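Long-range contact in C alpha-dehydrogenase (Sphingobium sp. SYK-6, PDB 4YAG), which probably oxidises the alpha-carbon alcohol of lignin-derived beta-aryl ethers using NAD+, as a short-chain dehydrogenase/reductase: residues G16-N28 against P231-V243. Numbering follows the deposited sequence.
With NAI (1,4-dihydronicotinamide adenine dinucleotide), chain C.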
loop_
_atom_site.group_PDB
_atom_site.type_symbol
_atom_site.label_atom_id
_atom_site.label_comp_id
_atom_site.label_asym_id
_atom_site.label_seq_id
_atom_site.Cartn_x
_atom_site.Cartn_y
_atom_site.Cartn_z
ATOM N N GLY A 16 6.019 12.121 -20.260
ATOM C CA GLY A 16 4.920 12.524 -19.389
ATOM C C GLY A 16 5.338 13.453 -18.260
ATOM O O GLY A 16 6.089 14.408 -18.451
ATOM N N ILE A 17 4.773 13.210 -17.078
ATOM C CA ILE A 17 5.031 14.043 -15.908
ATOM C C ILE A 17 6.518 14.145 -15.576
ATOM O O ILE A 17 7.045 15.235 -15.325
ATOM C CB ILE A 17 4.241 13.503 -14.712
ATOM C CG1 ILE A 17 2.735 13.669 -14.980
ATOM C CG2 ILE A 17 4.664 14.175 -13.423
ATOM C CD1 ILE A 17 1.846 13.049 -13.903
ATOM N N GLY A 18 7.205 13.010 -15.572
ATOM C CA GLY A 18 8.619 13.019 -15.250
ATOM C C GLY A 18 9.397 13.905 -16.191
ATOM O O GLY A 18 10.325 14.602 -15.794
ATOM N N PHE A 19 9.051 13.862 -17.468
ATOM C CA PHE A 19 9.750 14.671 -18.443
ATOM C C PHE A 19 9.425 16.170 -18.263
ATOM O O PHE A 19 10.270 17.039 -18.482
ATOM C CB PHE A 19 9.412 14.168 -19.851
ATOM C CG PHE A 19 10.074 14.939 -20.955
ATOM C CD1 PHE A 19 11.435 14.878 -21.130
ATOM C CD2 PHE A 19 9.322 15.706 -21.824
ATOM C CE1 PHE A 19 12.043 15.597 -22.168
ATOM C CE2 PHE A 19 9.928 16.408 -22.856
ATOM C CZ PHE A 19 11.280 16.348 -23.006
ATOM N N GLY A 20 8.200 16.471 -17.842
ATOM C CA GLY A 20 7.820 17.840 -17.523
ATOM C C GLY A 20 8.614 18.349 -16.326
ATOM O O GLY A 20 9.093 19.487 -16.321
ATOM N N ILE A 21 8.745 17.514 -15.307
ATOM C CA ILE A 21 9.572 17.829 -14.139
ATOM C C ILE A 21 11.038 18.035 -14.565
ATOM O O ILE A 21 11.694 18.998 -14.176
ATOM C CB ILE A 21 9.456 16.740 -13.066
ATOM C CG1 ILE A 21 8.036 16.712 -12.478
ATOM C CG2 ILE A 21 10.475 16.951 -11.970
ATOM C CD1 ILE A 21 7.751 15.526 -11.570
ATOM N N ALA A 22 11.535 17.145 -15.418
ATOM C CA ALA A 22 12.898 17.250 -15.901
ATOM C C ALA A 22 13.148 18.604 -16.559
ATOM O O ALA A 22 14.135 19.278 -16.269
ATOM C CB ALA A 22 13.185 16.147 -16.881
ATOM N N GLN A 23 12.259 19.004 -17.458
ATOM C CA GLN A 23 12.427 20.261 -18.158
ATOM C C GLN A 23 12.477 21.441 -17.200
ATOM O O GLN A 23 13.283 22.348 -17.361
ATOM C CB GLN A 23 11.287 20.485 -19.145
ATOM C CG GLN A 23 11.319 19.599 -20.366
ATOM C CD GLN A 23 10.001 19.653 -21.108
ATOM O OE1 GLN A 23 9.136 18.768 -20.951
ATOM N NE2 GLN A 23 9.804 20.701 -21.858
ATOM N N ARG A 24 11.592 21.449 -16.216
ATOM C CA ARG A 24 11.555 22.588 -15.306
ATOM C C ARG A 24 12.691 22.564 -14.278
ATOM O O ARG A 24 13.191 23.622 -13.903
ATOM C CB ARG A 24 10.177 22.706 -14.648
ATOM C CG ARG A 24 9.032 22.850 -15.660
ATOM C CD ARG A 24 9.316 23.878 -16.751
ATOM N NE ARG A 24 9.621 25.170 -16.167
ATOM C CZ ARG A 24 10.310 26.140 -16.763
ATOM N NH1 ARG A 24 10.794 25.991 -17.993
ATOM N NH2 ARG A 24 10.525 27.272 -16.109
ATOM N N LEU A 25 13.124 21.389 -13.837
ATOM C CA LEU A 25 14.309 21.344 -12.988
ATOM C C LEU A 25 15.562 21.832 -13.741
ATOM O O LEU A 25 16.340 22.597 -13.185
ATOM C CB LEU A 25 14.520 19.951 -12.389
ATOM C CG LEU A 25 13.475 19.493 -11.370
ATOM C CD1 LEU A 25 13.787 18.086 -10.869
ATOM C CD2 LEU A 25 13.395 20.464 -10.184
ATOM N N LEU A 26 15.750 21.395 -14.990
ATOM C CA LEU A 26 16.861 21.872 -15.797
ATOM C C LEU A 26 16.789 23.396 -15.938
ATOM O O LEU A 26 17.812 24.102 -15.824
ATOM C CB LEU A 26 16.849 21.208 -17.181
ATOM C CG LEU A 26 18.042 21.575 -18.072
ATOM C CD1 LEU A 26 19.213 20.679 -17.754
ATOM C CD2 LEU A 26 17.671 21.456 -19.534
ATOM N N ALA A 27 15.591 23.913 -16.222
ATOM C CA ALA A 27 15.392 25.353 -16.365
ATOM C C ALA A 27 15.799 26.114 -15.115
ATOM O O ALA A 27 16.253 27.259 -15.192
ATOM C CB ALA A 27 13.940 25.672 -16.718
ATOM N N ASN A 28 15.640 25.472 -13.969
ATOM C CA ASN A 28 16.043 26.043 -12.694
ATOM C C ASN A 28 17.455 25.642 -12.238
ATOM O O ASN A 28 17.786 25.809 -11.064
ATOM C CB ASN A 28 15.016 25.677 -11.629
ATOM C CG ASN A 28 13.759 26.495 -11.740
ATOM O OD1 ASN A 28 13.649 27.564 -11.126
ATOM N ND2 ASN A 28 12.807 26.027 -12.535
ATOM N N PRO A 231 2.442 18.477 -18.826
ATOM C CA PRO A 231 3.479 18.100 -17.867
ATOM C C PRO A 231 4.338 19.266 -17.365
ATOM O O PRO A 231 4.736 19.222 -16.196
ATOM C CB PRO A 231 4.305 17.077 -18.647
ATOM C CG PRO A 231 3.319 16.438 -19.544
ATOM C CD PRO A 231 2.356 17.517 -19.946
ATOM N N THR A 232 4.613 20.286 -18.169
ATOM C CA THR A 232 5.478 21.367 -17.672
ATOM C C THR A 232 4.777 22.186 -16.572
ATOM O O THR A 232 5.442 22.741 -15.696
ATOM C CB THR A 232 5.972 22.290 -18.774
ATOM O OG1 THR A 232 4.872 22.712 -19.578
ATOM C CG2 THR A 232 6.989 21.558 -19.665
ATOM N N GLU A 233 3.450 22.256 -16.620
ATOM C CA GLU A 233 2.708 22.915 -15.548
ATOM C C GLU A 233 2.882 22.158 -14.238
ATOM O O GLU A 233 3.102 22.763 -13.188
ATOM C CB GLU A 233 1.227 23.057 -15.879
ATOM C CG GLU A 233 0.490 23.816 -14.764
ATOM C CD GLU A 233 -0.931 24.254 -15.095
ATOM O OE1 GLU A 233 -1.460 23.939 -16.190
ATOM O OE2 GLU A 233 -1.516 24.936 -14.221
ATOM N N VAL A 234 2.841 20.832 -14.302
ATOM C CA VAL A 234 3.104 20.014 -13.126
ATOM C C VAL A 234 4.564 20.217 -12.688
ATOM O O VAL A 234 4.876 20.302 -11.494
ATOM C CB VAL A 234 2.822 18.522 -13.384
ATOM C CG1 VAL A 234 3.037 17.719 -12.127
ATOM C CG2 VAL A 234 1.392 18.323 -13.886
ATOM N N GLY A 235 5.470 20.309 -13.657
ATOM C CA GLY A 235 6.867 20.531 -13.344
ATOM C C GLY A 235 7.069 21.784 -12.511
ATOM O O GLY A 235 7.858 21.774 -11.559
ATOM N N ASP A 236 6.363 22.850 -12.847
ATOM C CA ASP A 236 6.520 24.101 -12.111
ATOM C C ASP A 236 5.968 23.972 -10.699
ATOM O O ASP A 236 6.517 24.554 -9.762
ATOM C CB ASP A 236 5.885 25.262 -12.864
ATOM C CG ASP A 236 6.783 25.775 -13.969
ATOM O OD1 ASP A 236 8.030 25.609 -13.852
ATOM O OD2 ASP A 236 6.249 26.354 -14.939
ATOM N N MET A 237 4.896 23.214 -10.534
ATOM C CA MET A 237 4.380 22.951 -9.185
ATOM C C MET A 237 5.411 22.232 -8.348
ATOM O O MET A 237 5.491 22.429 -7.130
ATOM C CB MET A 237 3.116 22.102 -9.229
ATOM C CG MET A 237 1.948 22.736 -9.937
ATOM S SD MET A 237 0.536 21.633 -9.961
ATOM C CE MET A 237 -0.532 22.501 -11.107
ATOM N N ILE A 238 6.132 21.303 -8.969
ATOM C CA ILE A 238 7.167 20.558 -8.290
ATOM C C ILE A 238 8.393 21.429 -7.968
ATOM O O ILE A 238 8.984 21.283 -6.892
ATOM C CB ILE A 238 7.530 19.256 -9.079
ATOM C CG1 ILE A 238 6.340 18.297 -9.034
ATOM C CG2 ILE A 238 8.785 18.597 -8.548
ATOM C CD1 ILE A 238 5.882 17.972 -7.621
ATOM N N VAL A 239 8.780 22.338 -8.857
ATOM C CA VAL A 239 9.825 23.310 -8.530
ATOM C C VAL A 239 9.412 24.031 -7.240
ATOM O O VAL A 239 10.214 24.112 -6.293
ATOM C CB VAL A 239 10.041 24.315 -9.678
ATOM C CG1 VAL A 239 10.855 25.519 -9.232
ATOM C CG2 VAL A 239 10.709 23.615 -10.867
ATOM N N ASP A 240 8.163 24.507 -7.181
ATOM C CA ASP A 240 7.717 25.255 -6.000
ATOM C C ASP A 240 7.741 24.359 -4.747
ATOM O O ASP A 240 8.114 24.814 -3.660
ATOM C CB ASP A 240 6.324 25.842 -6.202
ATOM C CG ASP A 240 6.285 26.942 -7.271
ATOM O OD1 ASP A 240 7.336 27.524 -7.606
ATOM O OD2 ASP A 240 5.177 27.225 -7.775
ATOM N N ALA A 241 7.367 23.096 -4.894
ATOM C CA ALA A 241 7.311 22.171 -3.760
ATOM C C ALA A 241 8.708 21.881 -3.214
ATOM O O ALA A 241 8.885 21.703 -1.992
ATOM C CB ALA A 241 6.617 20.859 -4.160
ATOM N N ILE A 242 9.696 21.770 -4.096
ATOM C CA ILE A 242 11.080 21.558 -3.673
ATOM C C ILE A 242 11.649 22.806 -3.002
ATOM O O ILE A 242 12.261 22.718 -1.928
ATOM C CB ILE A 242 11.958 21.143 -4.874
ATOM C CG1 ILE A 242 11.500 19.784 -5.381
ATOM C CG2 ILE A 242 13.410 21.096 -4.486
ATOM C CD1 ILE A 242 11.962 19.513 -6.805
ATOM N N VAL A 243 11.453 23.966 -3.618
ATOM C CA VAL A 243 11.957 25.211 -3.064
ATOM C C VAL A 243 11.369 25.485 -1.681
ATOM O O VAL A 243 12.076 25.952 -0.784
ATOM C CB VAL A 243 11.672 26.399 -4.015
ATOM C CG1 VAL A 243 12.003 27.719 -3.360
ATOM C CG2 VAL A 243 12.499 26.246 -5.293
HETATM P PA NAI C . 4.217 8.097 -18.865
HETATM O O1A NAI C . 4.027 6.667 -19.290
HETATM O O2A NAI C . 4.146 9.152 -19.951
HETATM O O5B NAI C . 5.580 8.260 -18.097
HETATM C C5B NAI C . 6.021 7.241 -17.248
HETATM C C4B NAI C . 7.364 6.805 -17.680
HETATM O O4B NAI C . 7.777 5.848 -16.652
HETATM C C3B NAI C . 7.453 6.149 -18.986
HETATM O O3B NAI C . 8.468 6.735 -19.826
HETATM C C2B NAI C . 7.709 4.755 -18.682
HETATM O O2B NAI C . 8.459 4.066 -19.693
HETATM C C1B NAI C . 8.374 4.769 -17.379
HETATM N N9A NAI C . 8.255 3.534 -16.650
HETATM C C8A NAI C . 7.149 2.720 -16.518
HETATM N N7A NAI C . 7.459 1.630 -15.802
HETATM C C5A NAI C . 8.777 1.707 -15.432
HETATM C C6A NAI C . 9.664 0.911 -14.705
HETATM N N6A NAI C . 9.242 -0.334 -14.218
HETATM N N1A NAI C . 10.948 1.312 -14.524
HETATM C C2A NAI C . 11.376 2.485 -15.048
HETATM N N3A NAI C . 10.568 3.286 -15.758
HETATM C C4A NAI C . 9.282 2.924 -15.969
HETATM O O3 NAI C . 3.045 8.334 -17.822
HETATM P PN NAI C . 2.851 9.455 -16.681
HETATM O O1N NAI C . 3.771 10.654 -16.868
HETATM O O2N NAI C . 1.382 9.793 -16.728
HETATM O O5D NAI C . 3.225 8.668 -15.330
HETATM C C5D NAI C . 4.036 9.254 -14.308
HETATM C C4D NAI C . 3.418 9.014 -12.978
HETATM O O4D NAI C . 2.219 9.866 -12.869
HETATM C C3D NAI C . 2.971 7.636 -12.750
HETATM O O3D NAI C . 3.395 7.217 -11.436
HETATM C C2D NAI C . 1.514 7.677 -12.833
HETATM O O2D NAI C . 0.921 6.635 -12.047
HETATM C C1D NAI C . 1.171 8.987 -12.311
HETATM N N1N NAI C . -0.073 9.583 -12.630
HETATM C C2N NAI C . -0.410 10.015 -13.891
HETATM C C3N NAI C . -1.638 10.618 -14.104
HETATM C C7N NAI C . -2.028 11.098 -15.460
HETATM O O7N NAI C . -3.181 11.510 -15.711
HETATM N N7N NAI C . -0.979 11.157 -16.476
HETATM C C4N NAI C . -2.543 10.807 -13.073
HETATM C C5N NAI C . -2.167 10.417 -11.801
HETATM C C6N NAI C . -0.948 9.827 -11.585
HETATM O O HOH W 1 10.097 27.164 -12.936
#
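R24 and D236 carry the polar part of the contact, a salt bridge in which R24 NE donates to D236 OD1 over 2.8 Å at an N-H...O angle of 158°. OD1 is met on its syn side and lies at the edge of the guanidinium, whose plane stands nearly perpendicular to the carboxylate. Bends at chi2 and chi3 fold the arginine back, so that its stem fills a hole among T232, G235, D236 and V239. A water joins R24 NH2, N28 ND2 and D236 OD1, while N28 ND2 also bonds R24 O at 2.8 Å. Replacing R24 by an alanine would probably leave D236 without its charged mate and open a gap over G235.

Backbone proximity rests on glycines: CA of I21 and CA of G235 approach to 3.9 Å, and a CB on G20 or G235 would clash with the opposing helix. Helix 16-27 is the first helix of the SDR Rossmann fold, following the glycine-rich turn; its I17 N donates to NADH O1N at 2.8 Å. Helix 231-244 precedes the last strand of the parallel sheet; its 231-243 part crosses helix 16-27 at -57°, the axes 7.1 Å apart.

Apolar contacts run along the buried side. I17 CG2 meets V234 CG1, both side chains also touching L186 of strand 181-187, and I21 CD1 reaches I238 CG1. Farther along, L25 CD2 packs at 3.8 Å against I242 CD1, the two side chains crossing almost at right angles. At the NADH end, P231 CB lies 3.2 Å from G16 O.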